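Local coordinates for protein serine-tRNA ligase (Naegleria fowleri, PDB 6BLJ) that probably charges tRNA(Ser) with serine through an ATP-dependent seryl-adenylate step, as a cytoplasmic class II aminoacyl-tRNA synthetase, at residues N13-Y18 with T38-V43; V222-A227 with R450-I455; A227-A232 with Q332-E337. All coordinates share one frame; numbering follows the deposited sequence.

Overall arrangement
The three contacts fall into two groups on opposite sides of the chain's centre. Interaction 1 comes first along the chain. It packs the loop 13-18 on helix 38-76 in the N-terminal domain. Its centre lies about 49 Å from that of interaction 2 and about 44 Å from that of interaction 3. Those two are neighbours, with centres about 8 Å apart, and interaction 3 falls within the span of chain that interaction 2 brackets. They share helix 220-238 and the residue Ala-227, and both reach bound AMP and the second subunit. Interactions 2 and 3 thus tie one helix to the AMP-binding core, while interaction 1 belongs to the probable tRNA-binding arm.

Interaction 1: N13-Y18 with T38-V43; sequences NLFREY and TLVDKV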
loop_
_atom_site.group_PDB
_atom_site.type_symbol
_atom_site.label_atom_id
_atom_site.label_comp_id
_atom_site.label_asym_id
_atom_site.label_seq_id
_atom_site.Cartn_x
_atom_site.Cartn_y
_atom_site.Cartn_z
ATOM N N ASN A 13 35.633 5.383 0.845
ATOM C CA ASN A 13 37.046 5.167 1.143
ATOM C C ASN A 13 37.277 3.893 1.943
ATOM O O ASN A 13 38.312 3.232 1.772
ATOM C CB ASN A 13 37.622 6.381 1.875
ATOM C CG ASN A 13 38.002 7.505 0.920
ATOM O OD1 ASN A 13 38.389 7.254 -0.220
ATOM N ND2 ASN A 13 37.898 8.746 1.382
ATOM N N LEU A 14 36.335 3.526 2.821
ATOM C CA LEU A 14 36.504 2.308 3.608
ATOM C C LEU A 14 36.601 1.073 2.717
ATOM O O LEU A 14 37.222 0.072 3.099
ATOM C CB LEU A 14 35.332 2.160 4.585
ATOM C CG LEU A 14 35.475 1.082 5.661
ATOM C CD1 LEU A 14 36.693 1.347 6.552
ATOM C CD2 LEU A 14 34.198 0.993 6.502
ATOM N N PHE A 15 36.018 1.128 1.517
ATOM C CA PHE A 15 36.077 0.013 0.577
ATOM C C PHE A 15 37.419 -0.106 -0.138
ATOM O O PHE A 15 37.669 -1.142 -0.767
ATOM C CB PHE A 15 34.989 0.156 -0.493
ATOM C CG PHE A 15 33.579 0.049 0.025
ATOM C CD1 PHE A 15 32.989 1.110 0.694
ATOM C CD2 PHE A 15 32.826 -1.095 -0.210
ATOM C CE1 PHE A 15 31.681 1.027 1.151
ATOM C CE2 PHE A 15 31.512 -1.184 0.242
ATOM C CZ PHE A 15 30.947 -0.122 0.930
ATOM N N ARG A 16 38.274 0.914 -0.076
ATOM C CA ARG A 16 39.450 1.024 -0.948
ATOM C C ARG A 16 40.707 0.587 -0.212
ATOM O O ARG A 16 41.274 1.333 0.594
ATOM C CB ARG A 16 39.612 2.435 -1.496
ATOM C CG ARG A 16 38.539 2.841 -2.491
ATOM C CD ARG A 16 38.599 4.328 -2.766
ATOM N NE ARG A 16 37.631 4.722 -3.783
ATOM C CZ ARG A 16 37.174 5.960 -3.931
ATOM N NH1 ARG A 16 37.587 6.929 -3.117
ATOM N NH2 ARG A 16 36.297 6.228 -4.883
ATOM N N GLU A 17 41.125 -0.643 -0.482
ATOM C CA GLU A 17 42.289 -1.184 0.195
ATOM C C GLU A 17 43.538 -0.362 -0.135
ATOM O O GLU A 17 44.439 -0.241 0.700
ATOM C CB GLU A 17 42.428 -2.658 -0.184
ATOM C CG GLU A 17 43.036 -3.533 0.888
ATOM C CD GLU A 17 43.071 -4.996 0.465
ATOM O OE1 GLU A 17 42.561 -5.292 -0.634
ATOM O OE2 GLU A 17 43.514 -5.854 1.264
ATOM N N TYR A 18 43.579 0.261 -1.323
ATOM C CA TYR A 18 44.736 1.055 -1.733
ATOM C C TYR A 18 44.789 2.427 -1.074
ATOM O O TYR A 18 45.842 3.075 -1.105
ATOM C CB TYR A 18 44.729 1.273 -3.256
ATOM C CG TYR A 18 43.755 2.346 -3.754
ATOM C CD1 TYR A 18 44.089 3.703 -3.724
ATOM C CD2 TYR A 18 42.513 1.999 -4.276
ATOM C CE1 TYR A 18 43.210 4.672 -4.170
ATOM C CE2 TYR A 18 41.631 2.968 -4.736
ATOM C CZ TYR A 18 41.985 4.301 -4.679
ATOM O OH TYR A 18 41.116 5.272 -5.130
ATOM N N THR A 38 27.988 -9.921 -0.539
ATOM C CA THR A 38 28.548 -9.658 -1.863
ATOM C C THR A 38 28.450 -8.196 -2.266
ATOM O O THR A 38 29.117 -7.793 -3.225
ATOM C CB THR A 38 27.847 -10.483 -2.945
ATOM O OG1 THR A 38 26.530 -9.956 -3.161
ATOM C CG2 THR A 38 27.750 -11.943 -2.547
ATOM N N LEU A 39 27.612 -7.401 -1.593
ATOM C CA LEU A 39 27.532 -5.985 -1.937
ATOM C C LEU A 39 28.883 -5.295 -1.789
ATOM O O LEU A 39 29.162 -4.319 -2.494
ATOM C CB LEU A 39 26.486 -5.275 -1.073
ATOM C CG LEU A 39 25.037 -5.744 -1.209
ATOM C CD1 LEU A 39 24.163 -5.010 -0.212
ATOM C CD2 LEU A 39 24.528 -5.542 -2.628
ATOM N N VAL A 40 29.723 -5.774 -0.876
ATOM C CA VAL A 40 31.015 -5.134 -0.657
ATOM C C VAL A 40 31.896 -5.284 -1.895
ATOM O O VAL A 40 32.436 -4.300 -2.416
ATOM C CB VAL A 40 31.684 -5.718 0.604
ATOM C CG1 VAL A 40 33.071 -5.102 0.837
ATOM C CG2 VAL A 40 30.786 -5.497 1.833
ATOM N N ASP A 41 32.008 -6.508 -2.418
ATOM C CA ASP A 41 32.802 -6.717 -3.621
ATOM C C ASP A 41 32.187 -6.025 -4.827
ATOM O O ASP A 41 32.920 -5.543 -5.697
ATOM C CB ASP A 41 32.958 -8.208 -3.907
ATOM C CG ASP A 41 33.909 -8.885 -2.953
ATOM O OD1 ASP A 41 34.713 -8.181 -2.307
ATOM O OD2 ASP A 41 33.865 -10.131 -2.862
ATOM N N LYS A 42 30.853 -5.958 -4.897
ATOM C CA LYS A 42 30.208 -5.246 -5.997
ATOM C C LYS A 42 30.559 -3.765 -5.978
ATOM O O LYS A 42 30.807 -3.169 -7.035
ATOM C CB LYS A 42 28.688 -5.434 -5.949
ATOM N N VAL A 43 30.580 -3.151 -4.788
ATOM C CA VAL A 43 30.972 -1.746 -4.692
ATOM C C VAL A 43 32.426 -1.572 -5.119
ATOM O O VAL A 43 32.765 -0.636 -5.858
ATOM C CB VAL A 43 30.733 -1.203 -3.269
ATOM C CG1 VAL A 43 31.372 0.177 -3.123
ATOM C CG2 VAL A 43 29.229 -1.104 -2.967
#
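Phe-15 and Val-40 mark the closest backbone approach, with their CA atoms 7.3 Å apart. Residues 13-15 turn like a helix without forming one. A backbone bond from Arg-16 N to Asn-13 O closes this turn. The partner 38-43 lies on helix 38-76.

One ring carries the contact from the loop side. The CB of Phe-15 points toward the helix, and chi1 of -66° sets CG anti to the carbonyl carbon, which sends the ring across to Val-43. There Val-43 CG1 lies over one ring face in a CH-pi contact. Val-43 CG1 is 3.7 Å from the Phe-15 ring centroid and 20° off the ring normal. The approach is offset toward the rim, and the closest pair is Phe-15 CD2 with Val-43 CG1 at 3.5 Å. The two side chains cross at about a right angle. Val-43 CB also touches the rim, 3.6 Å from Phe-15 CE2. Val-40, one turn earlier, comes to the CD2 rim from the other side of the ring plane. Val-40 CG1 is 4.1 Å from Phe-15 CD2, while Val-40 O lies at the ring edge, near the ring plane.

Ile-26 of helix 23-32 touches both Phe-15 and Val-40. Leu-147, at the end of helix 114-147, also packs on Phe-15. Helices 38-76 and 114-147 form the long coiled-coil arm known from seryl-tRNA synthetases. No hydrogen bond joins the two segments. Cohesion between them therefore rests on dispersion and the CH-pi contact, with one valine methyl on the ring face and a second valine at the rim, and on shape fit rather than directed bonds.

Interaction 2: V222-A227 with R450-I455; sequences VRMNLA and RTLCCI. With AMP (adenosine monophosphate), chain D.
Leu-452 packs between Met-224 and Asn-225, one methyl to each. This is the tight part of the contact. Leu-452 CD2 lies 3.6 Å from Met-224 CG and 3.8 Å from Met-224 SD. The two side chains run past each other in opposite directions. Met-224 has CG anti to the backbone N (chi1 -169°), which carries its chain along the leucine. Leu-452 CD1 is 3.7 Å from Asn-225 OD1, and here the side chains cross at about a right angle. That oxygen has its polar partner in Thr-448 OG1.

The segments 222-227 and 450-455 cross at 114°, with axes 10.6 Å apart. Strand 436-447, helix 448-458 and Arg-450 match the strand-helix pattern of class II motif 3. One face of the Arg-450 guanidinium lies against AMP, over the edge of the ribose at C2' and near the adenine at C4. Arg-450 NH1 is 3.6 Å from AMP C2' and forms a salt bridge with Glu-406. Arg-450 NE is hydrogen-bonded to Phe-328 O.

The looser end is at Ile-455, where Ile-455 CG2 meets Met-224 SD at 4.1 Å. Even this end is buried from solvent. Val-222 packs on Pro-243 and Leu-226 on Ile-233 of the second subunit.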
loop_
_atom_site.group_PDB
_atom_site.type_symbol
_atom_site.label_atom_id
_atom_site.label_comp_id
_atom_site.label_asym_id
_atom_site.label_seq_id
_atom_site.Cartn_x
_atom_site.Cartn_y
_atom_site.Cartn_z
ATOM N N VAL A 222 -7.151 9.897 31.108
ATOM C CA VAL A 222 -6.793 11.038 30.262
ATOM C C VAL A 222 -5.898 12.009 31.033
ATOM O O VAL A 222 -4.871 12.487 30.523
ATOM C CB VAL A 222 -8.061 11.745 29.748
ATOM C CG1 VAL A 222 -7.698 13.008 28.951
ATOM C CG2 VAL A 222 -8.923 10.796 28.905
ATOM N N ARG A 223 -6.289 12.342 32.264
ATOM C CA ARG A 223 -5.474 13.277 33.045
ATOM C C ARG A 223 -4.090 12.695 33.321
ATOM O O ARG A 223 -3.092 13.421 33.318
ATOM C CB ARG A 223 -6.178 13.665 34.350
ATOM C CG ARG A 223 -7.488 14.416 34.132
ATOM C CD ARG A 223 -7.963 15.110 35.402
ATOM N NE ARG A 223 -8.163 14.170 36.501
ATOM C CZ ARG A 223 -7.494 14.196 37.651
ATOM N NH1 ARG A 223 -6.577 15.135 37.886
ATOM N NH2 ARG A 223 -7.756 13.284 38.582
ATOM N N MET A 224 -4.000 11.378 33.525
ATOM C CA MET A 224 -2.683 10.766 33.698
ATOM C C MET A 224 -1.888 10.755 32.392
ATOM O O MET A 224 -0.653 10.826 32.412
ATOM C CB MET A 224 -2.817 9.347 34.246
ATOM C CG MET A 224 -1.482 8.771 34.696
ATOM S SD MET A 224 -1.576 7.153 35.488
ATOM C CE MET A 224 -2.244 7.585 37.077
ATOM N N ASN A 225 -2.571 10.613 31.261
ATOM C CA ASN A 225 -1.899 10.681 29.966
ATOM C C ASN A 225 -1.199 12.016 29.811
ATOM O O ASN A 225 -0.015 12.080 29.446
ATOM C CB ASN A 225 -2.921 10.476 28.837
ATOM C CG ASN A 225 -2.300 9.907 27.554
ATOM O OD1 ASN A 225 -1.296 9.207 27.596
ATOM N ND2 ASN A 225 -2.899 10.224 26.413
ATOM N N LEU A 226 -1.923 13.101 30.108
ATOM C CA LEU A 226 -1.329 14.431 30.073
ATOM C C LEU A 226 -0.230 14.585 31.108
ATOM O O LEU A 226 0.790 15.223 30.834
ATOM C CB LEU A 226 -2.385 15.507 30.304
ATOM C CG LEU A 226 -3.049 16.139 29.097
ATOM C CD1 LEU A 226 -3.870 17.298 29.589
ATOM C CD2 LEU A 226 -1.960 16.636 28.161
ATOM N N ALA A 227 -0.447 14.068 32.323
ATOM C CA ALA A 227 0.566 14.209 33.364
ATOM C C ALA A 227 1.895 13.605 32.912
ATOM O O ALA A 227 2.959 14.196 33.132
ATOM C CB ALA A 227 0.072 13.567 34.667
ATOM N N ARG A 450 1.286 2.885 26.097
ATOM C CA ARG A 450 1.918 1.673 26.620
ATOM C C ARG A 450 2.494 1.888 28.026
ATOM O O ARG A 450 2.505 0.955 28.841
ATOM C CB ARG A 450 3.008 1.180 25.659
ATOM C CG ARG A 450 3.603 -0.203 26.009
ATOM C CD ARG A 450 4.588 -0.692 24.951
ATOM N NE ARG A 450 3.925 -0.935 23.666
ATOM C CZ ARG A 450 4.515 -1.514 22.626
ATOM N NH1 ARG A 450 5.783 -1.928 22.727
ATOM N NH2 ARG A 450 3.827 -1.716 21.503
ATOM N N THR A 451 3.030 3.081 28.319
ATOM C CA THR A 451 3.476 3.362 29.685
ATOM C C THR A 451 2.295 3.365 30.657
ATOM O O THR A 451 2.419 2.873 31.786
ATOM C CB THR A 451 4.261 4.687 29.735
ATOM O OG1 THR A 451 5.452 4.574 28.944
ATOM C CG2 THR A 451 4.671 5.071 31.164
ATOM N N LEU A 452 1.124 3.867 30.225
ATOM C CA LEU A 452 -0.083 3.789 31.060
ATOM C C LEU A 452 -0.487 2.343 31.338
ATOM O O LEU A 452 -0.893 2.016 32.457
ATOM C CB LEU A 452 -1.271 4.516 30.411
ATOM C CG LEU A 452 -1.368 6.049 30.351
ATOM C CD1 LEU A 452 -2.651 6.443 29.609
ATOM C CD2 LEU A 452 -1.324 6.691 31.759
ATOM N N CYS A 453 -0.414 1.468 30.328
ATOM C CA CYS A 453 -0.639 0.038 30.574
ATOM C C CYS A 453 0.291 -0.499 31.663
ATOM O O CYS A 453 -0.121 -1.288 32.520
ATOM C CB CYS A 453 -0.418 -0.752 29.288
ATOM S SG CYS A 453 -1.643 -0.403 28.007
ATOM N N CYS A 454 1.572 -0.141 31.587
ATOM C CA CYS A 454 2.545 -0.631 32.557
ATOM C C CYS A 454 2.284 -0.054 33.941
ATOM O O CYS A 454 2.410 -0.758 34.949
ATOM C CB CYS A 454 3.954 -0.286 32.081
ATOM S SG CYS A 454 5.267 -1.095 33.016
ATOM N N ILE A 455 1.932 1.232 34.015
ATOM C CA ILE A 455 1.650 1.844 35.312
ATOM C C ILE A 455 0.458 1.168 35.974
ATOM O O ILE A 455 0.517 0.787 37.147
ATOM C CB ILE A 455 1.418 3.356 35.160
ATOM C CG1 ILE A 455 2.732 4.072 34.834
ATOM C CG2 ILE A 455 0.755 3.938 36.432
ATOM C CD1 ILE A 455 2.552 5.560 34.531
HETATM P P AMP D . 10.009 2.138 17.959
HETATM O O1P AMP D . 9.403 1.003 17.132
HETATM O O2P AMP D . 10.110 3.485 17.362
HETATM O O3P AMP D . 11.333 1.654 18.533
HETATM O "O5'" AMP D . 9.044 2.293 19.217
HETATM C "C5'" AMP D . 9.367 3.160 20.295
HETATM C "C4'" AMP D . 8.410 2.954 21.451
HETATM O "O4'" AMP D . 7.093 3.446 21.093
HETATM C "C3'" AMP D . 8.174 1.512 21.846
HETATM O "O3'" AMP D . 9.181 1.011 22.704
HETATM C "C2'" AMP D . 6.799 1.553 22.487
HETATM O "O2'" AMP D . 6.896 2.036 23.815
HETATM C "C1'" AMP D . 6.097 2.610 21.636
HETATM N N9 AMP D . 5.302 2.031 20.526
HETATM C C8 AMP D . 5.791 1.562 19.334
HETATM N N7 AMP D . 4.866 1.105 18.520
HETATM C C5 AMP D . 3.686 1.291 19.223
HETATM C C6 AMP D . 2.340 1.011 18.911
HETATM N N6 AMP D . 1.930 0.508 17.734
HETATM N N1 AMP D . 1.409 1.286 19.849
HETATM C C2 AMP D . 1.801 1.833 21.006
HETATM N N3 AMP D . 3.033 2.165 21.402
HETATM C C4 AMP D . 3.940 1.859 20.466
#

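Interaction 3: A227-A232 with Q332-E337; sequences ALQNYA and QFEKIE. With AMP (adenosine monophosphate), chain D.
Ala-232 and Ile-336 make the apolar centre of this contact, with Ala-232 CB 3.7 Å from Ile-336 CG1. Ala-232 CB also meets Ile-336 CG2 at 3.9 Å, so it faces both branches of the isoleucine. One turn earlier, Gln-229 reaches the strand through an extended chain. Gln-229 OE1 lies 3.9 Å from Glu-334 CG, and the amide and carboxylate planes are 40° apart. No direct hydrogen bond joins them. A water does so instead, donating to Gln-229 OE1 at 2.9 Å and, weakly, to Glu-334 OE1. Glu-334 OE2 is hydrogen-bonded to Thr-311 OG1 and to Tyr-245 OH of the second subunit.

The opposite side of the strand serves AMP. One face of the Phe-333 ring lies over the adenine, with Phe-333 CZ 3.5 Å from AMP C4. A chi1 of 60° turns the ring to AMP. Arg-450 lies on the other adenine face. Lys-335 CD comes within 3.8 Å of AMP O4', and Lys-335 NZ makes a salt bridge with Glu-337 OE1.

The segments 227-232 and 332-337 run nearly parallel, at 14°, with axes 9.0 Å apart. Strand 332-342 pairs with 304-313 and 436-447 in the class II antiparallel sheet, and helix 220-238 packs on the sheet face away from AMP.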
loop_
_atom_site.group_PDB
_atom_site.type_symbol
_atom_site.label_atom_id
_atom_site.label_comp_id
_atom_site.label_asym_id
_atom_site.label_seq_id
_atom_site.Cartn_x
_atom_site.Cartn_y
_atom_site.Cartn_z
ATOM N N ALA A 227 -0.447 14.068 32.323
ATOM C CA ALA A 227 0.566 14.209 33.364
ATOM C C ALA A 227 1.895 13.605 32.912
ATOM O O ALA A 227 2.959 14.196 33.132
ATOM C CB ALA A 227 0.072 13.567 34.667
ATOM N N LEU A 228 1.848 12.437 32.253
ATOM C CA LEU A 228 3.069 11.801 31.764
ATOM C C LEU A 228 3.779 12.676 30.744
ATOM O O LEU A 228 5.011 12.789 30.762
ATOM C CB LEU A 228 2.747 10.440 31.146
ATOM C CG LEU A 228 2.786 9.161 31.979
ATOM C CD1 LEU A 228 2.276 7.994 31.126
ATOM C CD2 LEU A 228 4.201 8.875 32.486
ATOM N N GLN A 229 3.018 13.268 29.818
ATOM C CA GLN A 229 3.604 14.148 28.817
ATOM C C GLN A 229 4.218 15.376 29.473
ATOM O O GLN A 229 5.334 15.780 29.139
ATOM C CB GLN A 229 2.542 14.570 27.801
ATOM C CG GLN A 229 2.068 13.465 26.886
ATOM C CD GLN A 229 0.800 13.861 26.176
ATOM O OE1 GLN A 229 -0.204 13.149 26.221
ATOM N NE2 GLN A 229 0.818 15.034 25.562
ATOM N N ASN A 230 3.469 16.007 30.386
ATOM C CA ASN A 230 3.937 17.223 31.044
ATOM C C ASN A 230 5.200 16.958 31.863
ATOM O O ASN A 230 6.154 17.752 31.844
ATOM C CB ASN A 230 2.815 17.759 31.932
ATOM C CG ASN A 230 2.929 19.246 32.212
ATOM O OD1 ASN A 230 1.927 19.949 32.294
ATOM N ND2 ASN A 230 4.155 19.730 32.375
ATOM N N TYR A 231 5.203 15.861 32.620
ATOM C CA TYR A 231 6.362 15.500 33.426
ATOM C C TYR A 231 7.555 15.154 32.539
ATOM O O TYR A 231 8.676 15.609 32.791
ATOM C CB TYR A 231 6.002 14.328 34.350
ATOM C CG TYR A 231 7.185 13.698 35.066
ATOM C CD1 TYR A 231 8.088 14.487 35.764
ATOM C CD2 TYR A 231 7.394 12.320 35.044
ATOM C CE1 TYR A 231 9.183 13.927 36.420
ATOM C CE2 TYR A 231 8.490 11.743 35.706
ATOM C CZ TYR A 231 9.378 12.565 36.392
ATOM O OH TYR A 231 10.467 12.035 37.044
ATOM N N ALA A 232 7.324 14.373 31.484
ATOM C CA ALA A 232 8.415 13.986 30.591
ATOM C C ALA A 232 9.103 15.205 29.998
ATOM O O ALA A 232 10.338 15.278 29.954
ATOM C CB ALA A 232 7.882 13.087 29.474
ATOM N N GLN A 332 -2.360 4.940 17.083
ATOM C CA GLN A 332 -2.289 6.350 17.458
ATOM C C GLN A 332 -1.885 6.460 18.923
ATOM O O GLN A 332 -2.595 5.951 19.800
ATOM C CB GLN A 332 -3.650 7.021 17.218
ATOM C CG GLN A 332 -3.779 8.459 17.681
ATOM C CD GLN A 332 -5.237 8.922 17.646
ATOM O OE1 GLN A 332 -5.946 8.712 16.664
ATOM N NE2 GLN A 332 -5.695 9.514 18.734
ATOM N N PHE A 333 -0.766 7.134 19.189
ATOM C CA PHE A 333 -0.306 7.313 20.564
ATOM C C PHE A 333 0.619 8.527 20.634
ATOM O O PHE A 333 1.236 8.923 19.634
ATOM C CB PHE A 333 0.401 6.041 21.073
ATOM C CG PHE A 333 1.615 5.640 20.249
ATOM C CD1 PHE A 333 1.466 4.879 19.101
ATOM C CD2 PHE A 333 2.894 6.025 20.627
ATOM C CE1 PHE A 333 2.578 4.490 18.336
ATOM C CE2 PHE A 333 4.007 5.653 19.866
ATOM C CZ PHE A 333 3.839 4.875 18.713
ATOM N N GLU A 334 0.706 9.125 21.825
ATOM C CA GLU A 334 1.644 10.224 22.038
ATOM C C GLU A 334 2.970 9.690 22.540
ATOM O O GLU A 334 3.023 8.693 23.269
ATOM C CB GLU A 334 1.109 11.267 23.034
ATOM C CG GLU A 334 0.042 12.175 22.446
ATOM C CD GLU A 334 -1.291 11.450 22.217
ATOM O OE1 GLU A 334 -1.802 10.816 23.176
ATOM O OE2 GLU A 334 -1.830 11.531 21.094
ATOM N N LYS A 335 4.054 10.354 22.134
ATOM C CA LYS A 335 5.379 9.900 22.529
ATOM C C LYS A 335 6.303 11.098 22.738
ATOM O O LYS A 335 6.354 12.016 21.908
ATOM C CB LYS A 335 5.973 8.924 21.492
ATOM C CG LYS A 335 7.381 8.413 21.886
ATOM C CD LYS A 335 7.852 7.215 21.043
ATOM C CE LYS A 335 7.966 7.507 19.540
ATOM N NZ LYS A 335 8.782 8.719 19.231
ATOM N N ILE A 336 7.018 11.085 23.855
ATOM C CA ILE A 336 8.078 12.052 24.130
ATOM C C ILE A 336 9.398 11.384 23.788
ATOM O O ILE A 336 9.697 10.289 24.293
ATOM C CB ILE A 336 8.063 12.508 25.597
ATOM C CG1 ILE A 336 6.658 12.980 26.009
ATOM C CG2 ILE A 336 9.156 13.566 25.836
ATOM C CD1 ILE A 336 6.092 14.101 25.188
ATOM N N GLU A 337 10.180 12.036 22.934
ATOM C CA GLU A 337 11.343 11.454 22.279
ATOM C C GLU A 337 12.593 12.274 22.592
ATOM O O GLU A 337 12.549 13.513 22.597
ATOM C CB GLU A 337 11.098 11.392 20.749
ATOM C CG GLU A 337 12.226 10.772 19.927
ATOM C CD GLU A 337 12.202 9.247 19.959
ATOM O OE1 GLU A 337 11.308 8.663 20.616
ATOM O OE2 GLU A 337 13.071 8.632 19.307
HETATM P P AMP D . 10.009 2.138 17.959
HETATM O O1P AMP D . 9.403 1.003 17.132
HETATM O O2P AMP D . 10.110 3.485 17.362
HETATM O O3P AMP D . 11.333 1.654 18.533
HETATM O "O5'" AMP D . 9.044 2.293 19.217
HETATM C "C5'" AMP D . 9.367 3.160 20.295
HETATM C "C4'" AMP D . 8.410 2.954 21.451
HETATM O "O4'" AMP D . 7.093 3.446 21.093
HETATM C "C3'" AMP D . 8.174 1.512 21.846
HETATM O "O3'" AMP D . 9.181 1.011 22.704
HETATM C "C2'" AMP D . 6.799 1.553 22.487
HETATM O "O2'" AMP D . 6.896 2.036 23.815
HETATM C "C1'" AMP D . 6.097 2.610 21.636
HETATM N N9 AMP D . 5.302 2.031 20.526
HETATM C C8 AMP D . 5.791 1.562 19.334
HETATM N N7 AMP D . 4.866 1.105 18.520
HETATM C C5 AMP D . 3.686 1.291 19.223
HETATM C C6 AMP D . 2.340 1.011 18.911
HETATM N N6 AMP D . 1.930 0.508 17.734
HETATM N N1 AMP D . 1.409 1.286 19.849
HETATM C C2 AMP D . 1.801 1.833 21.006
HETATM N N3 AMP D . 3.033 2.165 21.402
HETATM C C4 AMP D . 3.940 1.859 20.466
HETATM O O HOH W 1 -2.726 13.006 24.725
#